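L-lactate dehydrogenase (Trichomonas vaginalis, PDB 4UUL) reduces pyruvate to L-lactate with NADH and probably also interconverts oxaloacetate and malate. Local coordinates at residues B[6-11]-B[78-83]; B[131-136]-B[282-287]; B[189-194]-B[307-312]; B[275-280]-B[297-302]. The protein carries 1 engineered substitution. All blocks are in the same frame, centred on the assembly; numbering follows the deposited sequence. Where two conformers were deposited one is given.

Interaction 1 (B[6-11]-B[78-83]); sequences HVLITG and KDIDCA
His6 and Asp81 hold each other twice where two parallel strands begin to pair, once through the backbone and once through the carboxylate. The backbone bonds set the register. His6 O takes Asp81 N at 2.8 Å, with the donor in the carbonyl plane, and a weak second bond from Cys82 N at 3.3 Å. Further on, Leu8 N reaches Cys82 O at 3.0 Å. With these bonds and one between Leu8 and Phe84, Val7 pairs with Cys82 and Leu8 with Ala83.

One side-chain bond crosses the contact. Asp81 OD2 offers its anti lone pair to His6 N, 2.8 Å away and nearly straight at 175°; a chi1 of -66° puts Asp81 CG beside its own backbone N. The imidazole has its own partner, ND1 bonding to His38 NE2 on strand 35-40.

Apolar contacts lie on both faces of the sheet. On one, Leu8 CB meets Ile80 CD1 at 3.8 Å and Ala83 CB at 4.1 Å, and Leu8 also packs on Ala76 and Phe77 of helix 73-77. On the other, both methyls of Val7 touch Cys82 SG, with CG2 at 3.9 Å, beside Tyr30.

Strands 5-10 and 82-85 are the central pair of the Rossmann fold, and Gly11 opens the glycine-rich loop predicted to bind NAD(+). Since Asp81 OD1 also forms a salt bridge with Lys120, amide and cation together would favour an ionised carboxylate.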
loop_
_atom_site.group_PDB
_atom_site.type_symbol
_atom_site.label_atom_id
_atom_site.label_comp_id
_atom_site.label_asym_id
_atom_site.label_seq_id
_atom_site.Cartn_x
_atom_site.Cartn_y
_atom_site.Cartn_z
ATOM N N HIS B 6 6.095 -4.423 18.249
ATOM C CA HIS B 6 4.804 -3.821 18.467
ATOM C C HIS B 6 4.761 -2.415 17.912
ATOM O O HIS B 6 5.527 -1.538 18.326
ATOM C CB HIS B 6 4.445 -3.873 19.957
ATOM C CG HIS B 6 4.004 -5.228 20.388
ATOM N ND1 HIS B 6 2.741 -5.500 20.864
ATOM C CD2 HIS B 6 4.672 -6.412 20.400
ATOM C CE1 HIS B 6 2.636 -6.805 21.115
ATOM N NE2 HIS B 6 3.802 -7.369 20.856
ATOM N N VAL B 7 3.848 -2.171 16.977
ATOM C CA VAL B 7 3.784 -0.935 16.217
ATOM C C VAL B 7 2.436 -0.292 16.395
ATOM O O VAL B 7 1.419 -0.883 16.080
ATOM C CB VAL B 7 3.983 -1.254 14.700
ATOM C CG1 VAL B 7 3.873 0.024 13.888
ATOM C CG2 VAL B 7 5.291 -1.991 14.459
ATOM N N LEU B 8 2.443 0.954 16.860
ATOM C CA LEU B 8 1.217 1.734 17.014
ATOM C C LEU B 8 0.991 2.617 15.780
ATOM O O LEU B 8 1.901 3.278 15.291
ATOM C CB LEU B 8 1.315 2.637 18.240
ATOM C CG LEU B 8 0.239 3.704 18.393
ATOM C CD1 LEU B 8 -1.172 3.114 18.538
ATOM C CD2 LEU B 8 0.547 4.611 19.552
ATOM N N ILE B 9 -0.252 2.649 15.306
ATOM C CA ILE B 9 -0.731 3.622 14.334
ATOM C C ILE B 9 -1.954 4.306 14.925
ATOM O O ILE B 9 -2.913 3.639 15.271
ATOM C CB ILE B 9 -1.114 2.967 12.978
ATOM C CG1 ILE B 9 0.075 2.178 12.409
ATOM C CG2 ILE B 9 -1.612 4.022 12.015
ATOM C CD1 ILE B 9 -0.336 1.268 11.242
ATOM N N THR B 10 -1.873 5.628 15.132
ATOM C CA THR B 10 -3.021 6.391 15.571
ATOM C C THR B 10 -3.830 6.852 14.385
ATOM O O THR B 10 -3.346 6.859 13.257
ATOM C CB THR B 10 -2.620 7.605 16.455
ATOM O OG1 THR B 10 -1.950 8.526 15.615
ATOM C CG2 THR B 10 -1.789 7.144 17.614
ATOM N N GLY B 11 -5.092 7.235 14.594
ATOM C CA GLY B 11 -5.943 7.548 13.439
ATOM C C GLY B 11 -6.066 6.382 12.476
ATOM O O GLY B 11 -6.169 6.559 11.263
ATOM N N LYS B 78 0.676 0.210 25.102
ATOM C CA LYS B 78 1.359 -0.737 25.983
ATOM C C LYS B 78 2.492 -1.487 25.283
ATOM O O LYS B 78 2.280 -2.245 24.341
ATOM C CB LYS B 78 0.381 -1.711 26.625
ATOM C CG LYS B 78 1.044 -2.590 27.651
ATOM C CD LYS B 78 0.008 -3.422 28.400
ATOM C CE LYS B 78 0.663 -4.361 29.413
ATOM N NZ LYS B 78 -0.331 -5.130 30.234
ATOM N N ASP B 79 3.697 -1.258 25.759
ATOM C CA ASP B 79 4.901 -1.975 25.362
ATOM C C ASP B 79 5.190 -1.853 23.868
ATOM O O ASP B 79 5.825 -2.752 23.282
ATOM C CB ASP B 79 4.859 -3.440 25.816
ATOM C CG ASP B 79 4.777 -3.588 27.336
ATOM O OD1 ASP B 79 5.301 -2.720 28.051
ATOM O OD2 ASP B 79 4.209 -4.575 27.813
ATOM N N ILE B 80 4.833 -0.726 23.265
ATOM C CA ILE B 80 5.151 -0.521 21.861
ATOM C C ILE B 80 6.632 -0.250 21.620
ATOM O O ILE B 80 7.292 0.382 22.444
ATOM C CB ILE B 80 4.242 0.528 21.193
ATOM C CG1 ILE B 80 4.403 1.907 21.853
ATOM C CG2 ILE B 80 2.794 0.029 21.209
ATOM C CD1 ILE B 80 3.776 3.001 21.047
ATOM N N ASP B 81 7.122 -0.684 20.456
ATOM C CA ASP B 81 8.481 -0.441 19.961
ATOM C C ASP B 81 8.588 0.813 19.066
ATOM O O ASP B 81 9.606 1.470 19.018
ATOM C CB ASP B 81 8.951 -1.641 19.149
ATOM C CG ASP B 81 9.116 -2.873 20.018
ATOM O OD1 ASP B 81 10.079 -2.923 20.801
ATOM O OD2 ASP B 81 8.281 -3.767 19.915
ATOM N N CYS B 82 7.530 1.106 18.339
ATOM C CA CYS B 82 7.492 2.329 17.534
ATOM C C CYS B 82 6.040 2.815 17.338
ATOM O O CYS B 82 5.091 2.051 17.574
ATOM C CB CYS B 82 8.269 2.226 16.211
ATOM S SG CYS B 82 7.512 1.139 15.000
ATOM N N ALA B 83 5.889 4.079 16.941
ATOM C CA ALA B 83 4.604 4.663 16.772
ATOM C C ALA B 83 4.602 5.601 15.605
ATOM O O ALA B 83 5.514 6.407 15.395
ATOM C CB ALA B 83 4.219 5.468 18.030
#

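Interaction 2 (B[131-136]-B[282-287]); sequences PDNTNC and GVVFSF
Asn133 and Val284 mark where helix 132-136 passes strand 284-287, their CA atoms 5.3 Å apart. The axes of the two segments approach to 7.8 Å, and their N-to-C directions differ by 131°. Pro131, which follows a cis peptide bond, is the N-cap residue of the helix, and its O receives the backbone N of Asn135. A water joins the two backbones: it accepts from Val284 N at 2.8 Å and gives a weak bond to Asn133 O at 3.1 Å.

The contact spans the two domains of the lactate/malate dehydrogenase fold, the helix belonging to the NAD-binding half and the strand to the alpha/beta half that carries His186, the predicted proton acceptor. Asp132, which contacts NADH in another structure of this protein, hydrogen-bonds His186 ND1 through OD1.

Asn133 makes the direct polar link. It points toward the strand; a chi1 of -59° sets CG beside its own backbone N, and ND2 donates to Val284 O at 2.9 Å, with an angle of 171° at the hydrogen. That oxygen lies in the plane of the amide, whereas ND2 stands above the plane of the Val284 carbonyl. ND2 also donates to Gly184 O. Val284 CB rests on Asn133 O at 3.5 Å. One turn along the helix, Cys136 SG lies against both methyls of Val284, 4.0 Å from CG2 and 4.1 Å from CG1.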
loop_
_atom_site.group_PDB
_atom_site.type_symbol
_atom_site.label_atom_id
_atom_site.label_comp_id
_atom_site.label_asym_id
_atom_site.label_seq_id
_atom_site.Cartn_x
_atom_site.Cartn_y
_atom_site.Cartn_z
ATOM N N PRO B 131 0.200 20.268 13.237
ATOM C CA PRO B 131 1.521 20.737 12.812
ATOM C C PRO B 131 2.631 19.878 13.438
ATOM O O PRO B 131 2.765 19.847 14.655
ATOM C CB PRO B 131 1.553 22.186 13.340
ATOM C CG PRO B 131 0.661 22.168 14.569
ATOM C CD PRO B 131 -0.373 21.122 14.317
ATOM N N ASP B 132 3.322 19.084 12.632
ATOM C CA ASP B 132 4.092 17.972 13.143
ATOM C C ASP B 132 5.291 18.384 14.007
ATOM O O ASP B 132 5.503 17.796 15.063
ATOM C CB ASP B 132 4.470 16.948 12.060
ATOM C CG ASP B 132 5.286 17.502 10.945
ATOM O OD1 ASP B 132 5.384 18.753 10.789
ATOM O OD2 ASP B 132 5.798 16.681 10.186
ATOM N N ASN B 133 6.107 19.373 13.609
ATOM C CA ASN B 133 7.230 19.714 14.443
ATOM C C ASN B 133 6.789 20.139 15.834
ATOM O O ASN B 133 7.401 19.757 16.841
ATOM C CB ASN B 133 8.045 20.891 13.868
ATOM C CG ASN B 133 8.601 20.657 12.483
ATOM O OD1 ASN B 133 7.848 20.399 11.524
ATOM N ND2 ASN B 133 9.916 20.835 12.342
ATOM N N THR B 134 5.766 20.975 15.896
ATOM C CA THR B 134 5.314 21.483 17.191
ATOM C C THR B 134 4.574 20.408 17.994
ATOM O O THR B 134 4.828 20.273 19.195
ATOM C CB THR B 134 4.498 22.729 17.046
ATOM O OG1 THR B 134 5.380 23.715 16.508
ATOM C CG2 THR B 134 3.918 23.215 18.370
ATOM N N ASN B 135 3.764 19.573 17.317
ATOM C CA ASN B 135 3.178 18.460 17.996
ATOM C C ASN B 135 4.234 17.544 18.608
ATOM O O ASN B 135 4.058 17.044 19.729
ATOM C CB ASN B 135 2.311 17.663 17.025
ATOM C CG ASN B 135 1.039 18.401 16.610
ATOM O OD1 ASN B 135 0.565 19.308 17.288
ATOM N ND2 ASN B 135 0.386 17.878 15.574
ATOM N N CYS B 136 5.319 17.325 17.855
ATOM C CA CYS B 136 6.404 16.490 18.324
ATOM C C CYS B 136 7.058 17.079 19.592
ATOM O O CYS B 136 7.298 16.398 20.575
ATOM C CB CYS B 136 7.429 16.310 17.222
ATOM S SG CYS B 136 8.746 15.123 17.581
ATOM N N GLY B 282 15.812 23.434 21.567
ATOM C CA GLY B 282 14.527 23.693 22.204
ATOM C C GLY B 282 13.308 23.499 21.315
ATOM O O GLY B 282 12.204 23.631 21.821
ATOM N N VAL B 283 13.507 23.219 20.029
ATOM C CA VAL B 283 12.425 22.920 19.115
ATOM C C VAL B 283 12.790 21.627 18.361
ATOM O O VAL B 283 13.888 21.094 18.531
ATOM C CB VAL B 283 12.145 24.052 18.139
ATOM C CG1 VAL B 283 11.595 25.278 18.862
ATOM C CG2 VAL B 283 13.378 24.408 17.316
ATOM N N VAL B 284 11.856 21.170 17.533
ATOM C CA VAL B 284 12.037 20.042 16.619
ATOM C C VAL B 284 12.178 20.665 15.241
ATOM O O VAL B 284 11.310 21.428 14.801
ATOM C CB VAL B 284 10.872 19.059 16.738
ATOM C CG1 VAL B 284 10.928 17.990 15.624
ATOM C CG2 VAL B 284 10.839 18.443 18.108
ATOM N N PHE B 285 13.280 20.349 14.545
ATOM C CA PHE B 285 13.712 21.097 13.363
ATOM C C PHE B 285 14.179 20.079 12.323
ATOM O O PHE B 285 14.912 19.151 12.673
ATOM C CB PHE B 285 14.868 21.995 13.832
ATOM C CG PHE B 285 15.322 23.060 12.843
ATOM C CD1 PHE B 285 16.182 22.762 11.772
ATOM C CD2 PHE B 285 14.948 24.379 13.035
ATOM C CE1 PHE B 285 16.600 23.743 10.917
ATOM C CE2 PHE B 285 15.382 25.355 12.161
ATOM C CZ PHE B 285 16.188 25.063 11.114
ATOM N N SER B 286 13.734 20.230 11.066
ATOM C CA SER B 286 14.185 19.310 10.047
ATOM C C SER B 286 15.623 19.616 9.629
ATOM O O SER B 286 15.975 20.770 9.329
ATOM C CB SER B 286 13.255 19.364 8.826
ATOM O OG SER B 286 13.668 18.386 7.886
ATOM N N PHE B 287 16.459 18.591 9.718
ATOM C CA PHE B 287 17.880 18.646 9.333
ATOM C C PHE B 287 18.174 17.574 8.296
ATOM O O PHE B 287 17.464 16.554 8.251
ATOM C CB PHE B 287 18.779 18.295 10.519
ATOM C CG PHE B 287 18.927 19.382 11.584
ATOM C CD1 PHE B 287 19.835 20.390 11.441
ATOM C CD2 PHE B 287 18.156 19.363 12.722
ATOM C CE1 PHE B 287 20.017 21.356 12.399
ATOM C CE2 PHE B 287 18.336 20.327 13.719
ATOM C CZ PHE B 287 19.280 21.295 13.561
HETATM O O HOH W 1 9.189 22.165 17.484
#

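Interaction 3 (B[189-194]-B[307-312]); sequences SMVADL and DWLREK
Val191 packs against Leu309 and Lys312 at the heart of this contact, and waters bridge the residues before it. Ser189 O receives a water that also donates to Lys312 O, each at 2.8 Å. A second water, one residue on, donates to Met190 O and accepts from Lys312 NZ at 2.9 Å. No direct hydrogen bond joins the two segments, so these waters are their polar links.

Val191 points toward the helix. CG1 touches Leu309 CD1 at 3.7 Å and also Trp308 CH2 and Lys312 CB; CG2 lies 3.7 Å from Lys312 CB. Its side chain crosses those of Leu309 and Lys312 obliquely. Ala192 faces away, but its O sits at the edge of the Trp308 ring, near CH2.

Asp193 has its CG anti to the backbone N (chi1 178°). The carboxylate lies beside Trp308 and Leu309: OD1 is at the indole edge, 3.8 Å from Trp308 CZ3, while OD2 is 3.5 Å from Leu309 CD2. Its hydrogen bonds go to other residues: OD1 to Thr195, OD2 to Trp183 and Gln196. Within the helix, Lys312 CG sits 3.6 Å above one face of the Trp308 ring, toward its rim.

Strand 191-193 is an edge strand of a four-stranded antiparallel sheet and pairs with strand 177-183. Helix 307-337 starts by running nearly antiparallel to it, at 157°, while Met190 and Ala192 pack on helix 214-236.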
loop_
_atom_site.group_PDB
_atom_site.type_symbol
_atom_site.label_atom_id
_atom_site.label_comp_id
_atom_site.label_asym_id
_atom_site.label_seq_id
_atom_site.Cartn_x
_atom_site.Cartn_y
_atom_site.Cartn_z
ATOM N N SER B 189 7.286 28.553 6.385
ATOM C CA SER B 189 8.680 28.824 6.595
ATOM C C SER B 189 9.636 27.707 6.187
ATOM O O SER B 189 10.833 27.837 6.307
ATOM C CB SER B 189 8.973 29.231 8.048
ATOM O OG SER B 189 8.942 28.128 8.898
ATOM N N MET B 190 9.123 26.557 5.743
ATOM C CA MET B 190 9.964 25.429 5.376
ATOM C C MET B 190 10.989 25.873 4.349
ATOM O O MET B 190 10.703 26.645 3.433
ATOM C CB MET B 190 9.124 24.369 4.737
ATOM C CG MET B 190 9.749 23.026 4.584
ATOM S SD MET B 190 8.643 21.788 3.863
ATOM C CE MET B 190 8.328 22.471 2.240
ATOM N N VAL B 191 12.205 25.344 4.487
ATOM C CA VAL B 191 13.300 25.706 3.599
ATOM C C VAL B 191 13.579 24.521 2.651
ATOM O O VAL B 191 14.145 23.504 3.075
ATOM C CB VAL B 191 14.573 26.050 4.391
ATOM C CG1 VAL B 191 15.590 26.583 3.391
ATOM C CG2 VAL B 191 14.293 27.058 5.484
ATOM N N ALA B 192 13.188 24.649 1.386
ATOM C CA ALA B 192 13.489 23.623 0.371
ATOM C C ALA B 192 14.807 24.087 -0.281
ATOM O O ALA B 192 14.834 24.956 -1.169
ATOM C CB ALA B 192 12.336 23.515 -0.626
ATOM N N ASP B 193 15.889 23.539 0.210
ATOM C CA ASP B 193 17.236 23.981 -0.110
ATOM C C ASP B 193 17.842 23.183 -1.257
ATOM O O ASP B 193 17.984 21.942 -1.164
ATOM C CB ASP B 193 18.084 23.788 1.139
ATOM C CG ASP B 193 19.561 24.150 0.965
ATOM O OD1 ASP B 193 19.891 24.958 0.083
ATOM O OD2 ASP B 193 20.369 23.619 1.767
ATOM N N LEU B 194 18.145 23.874 -2.340
ATOM C CA LEU B 194 18.840 23.327 -3.477
ATOM C C LEU B 194 20.286 23.734 -3.534
ATOM O O LEU B 194 20.964 23.379 -4.505
ATOM C CB LEU B 194 18.139 23.739 -4.771
ATOM C CG LEU B 194 16.692 23.274 -4.918
ATOM C CD1 LEU B 194 16.113 23.653 -6.300
ATOM C CD2 LEU B 194 16.495 21.764 -4.597
ATOM N N ASP B 307 24.409 33.069 2.461
ATOM C CA ASP B 307 23.617 34.119 3.093
ATOM C C ASP B 307 22.131 33.846 2.940
ATOM O O ASP B 307 21.366 34.047 3.861
ATOM C CB ASP B 307 23.953 35.515 2.515
ATOM C CG ASP B 307 25.305 36.003 2.920
ATOM O OD1 ASP B 307 25.889 35.449 3.866
ATOM O OD2 ASP B 307 25.779 36.958 2.287
ATOM N N TRP B 308 21.710 33.355 1.790
ATOM C CA TRP B 308 20.314 33.016 1.574
ATOM C C TRP B 308 19.858 31.954 2.558
ATOM O O TRP B 308 18.843 32.109 3.241
ATOM C CB TRP B 308 20.084 32.527 0.138
ATOM C CG TRP B 308 18.677 32.019 -0.105
ATOM C CD1 TRP B 308 17.591 32.768 -0.448
ATOM C CD2 TRP B 308 18.206 30.661 -0.008
ATOM N NE1 TRP B 308 16.468 31.966 -0.557
ATOM C CE2 TRP B 308 16.821 30.678 -0.295
ATOM C CE3 TRP B 308 18.816 29.455 0.298
ATOM C CZ2 TRP B 308 16.041 29.532 -0.304
ATOM C CZ3 TRP B 308 18.032 28.297 0.270
ATOM C CH2 TRP B 308 16.659 28.367 0.000
ATOM N N LEU B 309 20.619 30.884 2.681
ATOM C CA LEU B 309 20.235 29.797 3.563
ATOM C C LEU B 309 20.254 30.241 5.004
ATOM O O LEU B 309 19.374 29.861 5.800
ATOM C CB LEU B 309 21.123 28.556 3.321
ATOM C CG LEU B 309 20.708 27.324 4.155
ATOM C CD1 LEU B 309 19.227 26.931 3.966
ATOM C CD2 LEU B 309 21.612 26.139 3.824
ATOM N N ARG B 310 21.220 31.071 5.376
ATOM C CA ARG B 310 21.298 31.534 6.777
ATOM C C ARG B 310 20.006 32.246 7.152
ATOM O O ARG B 310 19.423 32.011 8.202
ATOM C CB ARG B 310 22.484 32.489 6.948
ATOM C CG ARG B 310 22.714 33.035 8.387
ATOM C CD ARG B 310 23.265 31.954 9.275
ATOM N NE ARG B 310 22.208 31.209 9.937
ATOM C CZ ARG B 310 22.363 29.993 10.455
ATOM N NH1 ARG B 310 23.515 29.337 10.334
ATOM N NH2 ARG B 310 21.370 29.403 11.064
ATOM N N GLU B 311 19.567 33.154 6.292
ATOM C CA GLU B 311 18.371 33.915 6.537
ATOM C C GLU B 311 17.154 32.987 6.609
ATOM O O GLU B 311 16.312 33.125 7.497
ATOM C CB GLU B 311 18.205 35.026 5.479
ATOM C CG GLU B 311 16.996 35.940 5.707
ATOM C CD GLU B 311 16.868 37.051 4.676
ATOM O OE1 GLU B 311 17.849 37.314 3.942
ATOM O OE2 GLU B 311 15.781 37.672 4.610
ATOM N N LYS B 312 17.060 32.024 5.708
ATOM C CA LYS B 312 15.926 31.112 5.707
ATOM C C LYS B 312 15.893 30.254 6.981
ATOM O O LYS B 312 14.842 30.035 7.545
ATOM C CB LYS B 312 15.967 30.185 4.485
ATOM C CG LYS B 312 15.760 30.820 3.155
ATOM C CD LYS B 312 14.413 31.476 3.004
ATOM C CE LYS B 312 13.349 30.455 2.767
ATOM N NZ LYS B 312 12.005 31.120 2.615
HETATM O O HOH W 2 12.344 30.169 6.225
HETATM O O HOH W 3 9.941 29.229 3.230
#

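Interaction 4 (B[275-280]-B[297-302]); sequences NPYGIK and IHVVEG
A chi1 of -61° sets Tyr277 CG anti to the carbonyl carbon, and a chi2 of -60° turns the ring whose edge meets Val299 and Val300. Glu301 is bent at chi2 (-111°), and its carboxylate ends beside Pro276.

The loop that presents Tyr277 is built on an Asx turn. Asn275 OD1 accepts from Tyr277 N at 3.0 Å and also from Ile279 N, at 3.3 Å, the second donor lying on a lone pair in the carbonyl plane. The same amide returns a bond, ND2 to Ile279 O at 2.9 Å, so one side chain fixes the course of the loop through Ile279; ND2 also bonds Pro272 O. This loop connects strands 265-270 and 284-291 of a three-stranded antiparallel sheet in the alpha/beta domain, and it folds back on the end of that sheet's edge strand, 297-299, and the residues that follow. The contact is at the surface, away from the annotated sites.

Across it, Val299 CG1 comes to the edge of the tyrosine ring, 3.6 Å from CE2. Within the loop, Pro276 CG sits 3.7 Å above one face of the Tyr277 ring, offset toward the rim, and the same CG meets Glu301 OE2 at 3.6 Å. Trp183 adds an edge-to-face contact with the ring.

The hydroxyl is held twice: it accepts from Phe303 N, and Tyr277 OH donates to Val300 O in a short bond of 2.6 Å, with that oxygen at the ring edge and in its plane.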
loop_
_atom_site.group_PDB
_atom_site.type_symbol
_atom_site.label_atom_id
_atom_site.label_comp_id
_atom_site.label_asym_id
_atom_site.label_seq_id
_atom_site.Cartn_x
_atom_site.Cartn_y
_atom_site.Cartn_z
ATOM N N ASN B 275 24.898 21.035 17.113
ATOM C CA ASN B 275 24.703 20.997 15.666
ATOM C C ASN B 275 25.540 22.017 14.921
ATOM O O ASN B 275 25.823 23.096 15.431
ATOM C CB ASN B 275 23.217 21.099 15.286
ATOM C CG ASN B 275 22.679 22.516 15.381
ATOM O OD1 ASN B 275 22.803 23.328 14.460
ATOM N ND2 ASN B 275 22.077 22.817 16.491
ATOM N N PRO B 276 25.946 21.696 13.688
ATOM C CA PRO B 276 26.901 22.630 13.074
ATOM C C PRO B 276 26.235 23.715 12.233
ATOM O O PRO B 276 26.954 24.432 11.518
ATOM C CB PRO B 276 27.773 21.720 12.216
ATOM C CG PRO B 276 26.822 20.639 11.803
ATOM C CD PRO B 276 25.912 20.406 12.995
ATOM N N TYR B 277 24.907 23.881 12.348
ATOM C CA TYR B 277 24.193 24.812 11.454
ATOM C C TYR B 277 23.593 26.023 12.164
ATOM O O TYR B 277 22.808 26.777 11.590
ATOM C CB TYR B 277 23.170 24.048 10.628
ATOM C CG TYR B 277 23.856 23.002 9.772
ATOM C CD1 TYR B 277 24.809 23.358 8.818
ATOM C CD2 TYR B 277 23.565 21.659 9.928
ATOM C CE1 TYR B 277 25.506 22.396 8.094
ATOM C CE2 TYR B 277 24.214 20.691 9.174
ATOM C CZ TYR B 277 25.172 21.060 8.242
ATOM O OH TYR B 277 25.876 20.135 7.490
ATOM N N GLY B 278 23.990 26.231 13.424
ATOM C CA GLY B 278 23.611 27.443 14.116
ATOM C C GLY B 278 22.157 27.483 14.557
ATOM O O GLY B 278 21.573 28.578 14.669
ATOM N N ILE B 279 21.576 26.321 14.834
ATOM C CA ILE B 279 20.186 26.277 15.278
ATOM C C ILE B 279 20.163 26.086 16.801
ATOM O O ILE B 279 20.882 25.273 17.354
ATOM C CB ILE B 279 19.438 25.106 14.601
ATOM C CG1 ILE B 279 19.672 25.123 13.094
ATOM C CG2 ILE B 279 17.954 25.175 14.932
ATOM C CD1 ILE B 279 19.328 26.382 12.389
ATOM N N LYS B 280 19.330 26.865 17.446
ATOM C CA LYS B 280 19.207 26.830 18.901
ATOM C C LYS B 280 18.433 25.600 19.393
ATOM O O LYS B 280 17.382 25.264 18.831
ATOM C CB LYS B 280 18.483 28.076 19.339
ATOM C CG LYS B 280 18.466 28.252 20.832
ATOM C CD LYS B 280 17.644 29.444 21.283
ATOM C CE LYS B 280 17.799 29.696 22.768
ATOM N NZ LYS B 280 19.106 30.294 23.090
ATOM N N ILE B 297 20.122 8.722 15.049
ATOM C CA ILE B 297 20.065 9.756 14.034
ATOM C C ILE B 297 21.221 10.725 14.233
ATOM O O ILE B 297 21.478 11.153 15.357
ATOM C CB ILE B 297 18.719 10.544 14.102
ATOM C CG1 ILE B 297 17.533 9.602 13.883
ATOM C CG2 ILE B 297 18.673 11.628 13.030
ATOM C CD1 ILE B 297 16.189 10.284 14.105
ATOM N N HIS B 298 21.890 11.108 13.143
ATOM C CA HIS B 298 22.940 12.135 13.201
ATOM C C HIS B 298 22.707 13.178 12.149
ATOM O O HIS B 298 22.360 12.853 11.042
ATOM C CB HIS B 298 24.326 11.517 12.976
ATOM C CG HIS B 298 24.636 10.397 13.909
ATOM N ND1 HIS B 298 25.127 10.606 15.174
ATOM C CD2 HIS B 298 24.478 9.063 13.788
ATOM C CE1 HIS B 298 25.295 9.444 15.781
ATOM N NE2 HIS B 298 24.912 8.490 14.957
ATOM N N VAL B 299 22.889 14.433 12.476
ATOM C CA VAL B 299 22.884 15.491 11.501
ATOM C C VAL B 299 24.154 15.388 10.649
ATOM O O VAL B 299 25.249 15.249 11.158
ATOM C CB VAL B 299 22.820 16.870 12.214
ATOM C CG1 VAL B 299 22.974 17.997 11.231
ATOM C CG2 VAL B 299 21.537 17.046 13.007
ATOM N N VAL B 300 23.979 15.448 9.344
ATOM C CA VAL B 300 25.071 15.303 8.395
ATOM C C VAL B 300 25.868 16.599 8.426
ATOM O O VAL B 300 25.297 17.698 8.295
ATOM C CB VAL B 300 24.528 15.071 7.003
ATOM C CG1 VAL B 300 25.677 15.002 5.997
ATOM C CG2 VAL B 300 23.702 13.785 6.961
ATOM N N GLU B 301 27.175 16.454 8.626
ATOM C CA GLU B 301 28.077 17.599 8.661
ATOM C C GLU B 301 28.542 17.976 7.265
ATOM O O GLU B 301 28.509 17.144 6.385
ATOM C CB GLU B 301 29.313 17.269 9.509
ATOM C CG GLU B 301 28.992 16.801 10.910
ATOM C CD GLU B 301 29.376 17.760 12.008
ATOM O OE1 GLU B 301 30.384 18.473 11.889
ATOM O OE2 GLU B 301 28.694 17.762 13.040
ATOM N N GLY B 302 28.989 19.211 7.065
ATOM C CA GLY B 302 29.716 19.546 5.861
ATOM C C GLY B 302 28.934 20.323 4.836
ATOM O O GLY B 302 29.481 20.780 3.855
#

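Interaction 1 comes first along the chain, inside the parallel sheet of the NAD-binding domain, and closes before the others open. Interaction 2, its centre about 20 Å away, ties that domain to the alpha/beta half beside the predicted catalytic His186. It crosses interactions 3 and 4 along the chain, while both segments of interaction 4 lie between those of interaction 3. Interactions 3 and 4 share the second half, centres about 15 Å apart, and meet through Arg310 NH1 and Tyr277 O, probably hydrogen-bonded. Interactions 2 and 4 reach one antiparallel sheet through neighbouring strands 284-291 and 297-299, touching where Phe285 and Phe287 pack on Ile279. Packing therefore runs from the interdomain junction to the start of helix 307-337.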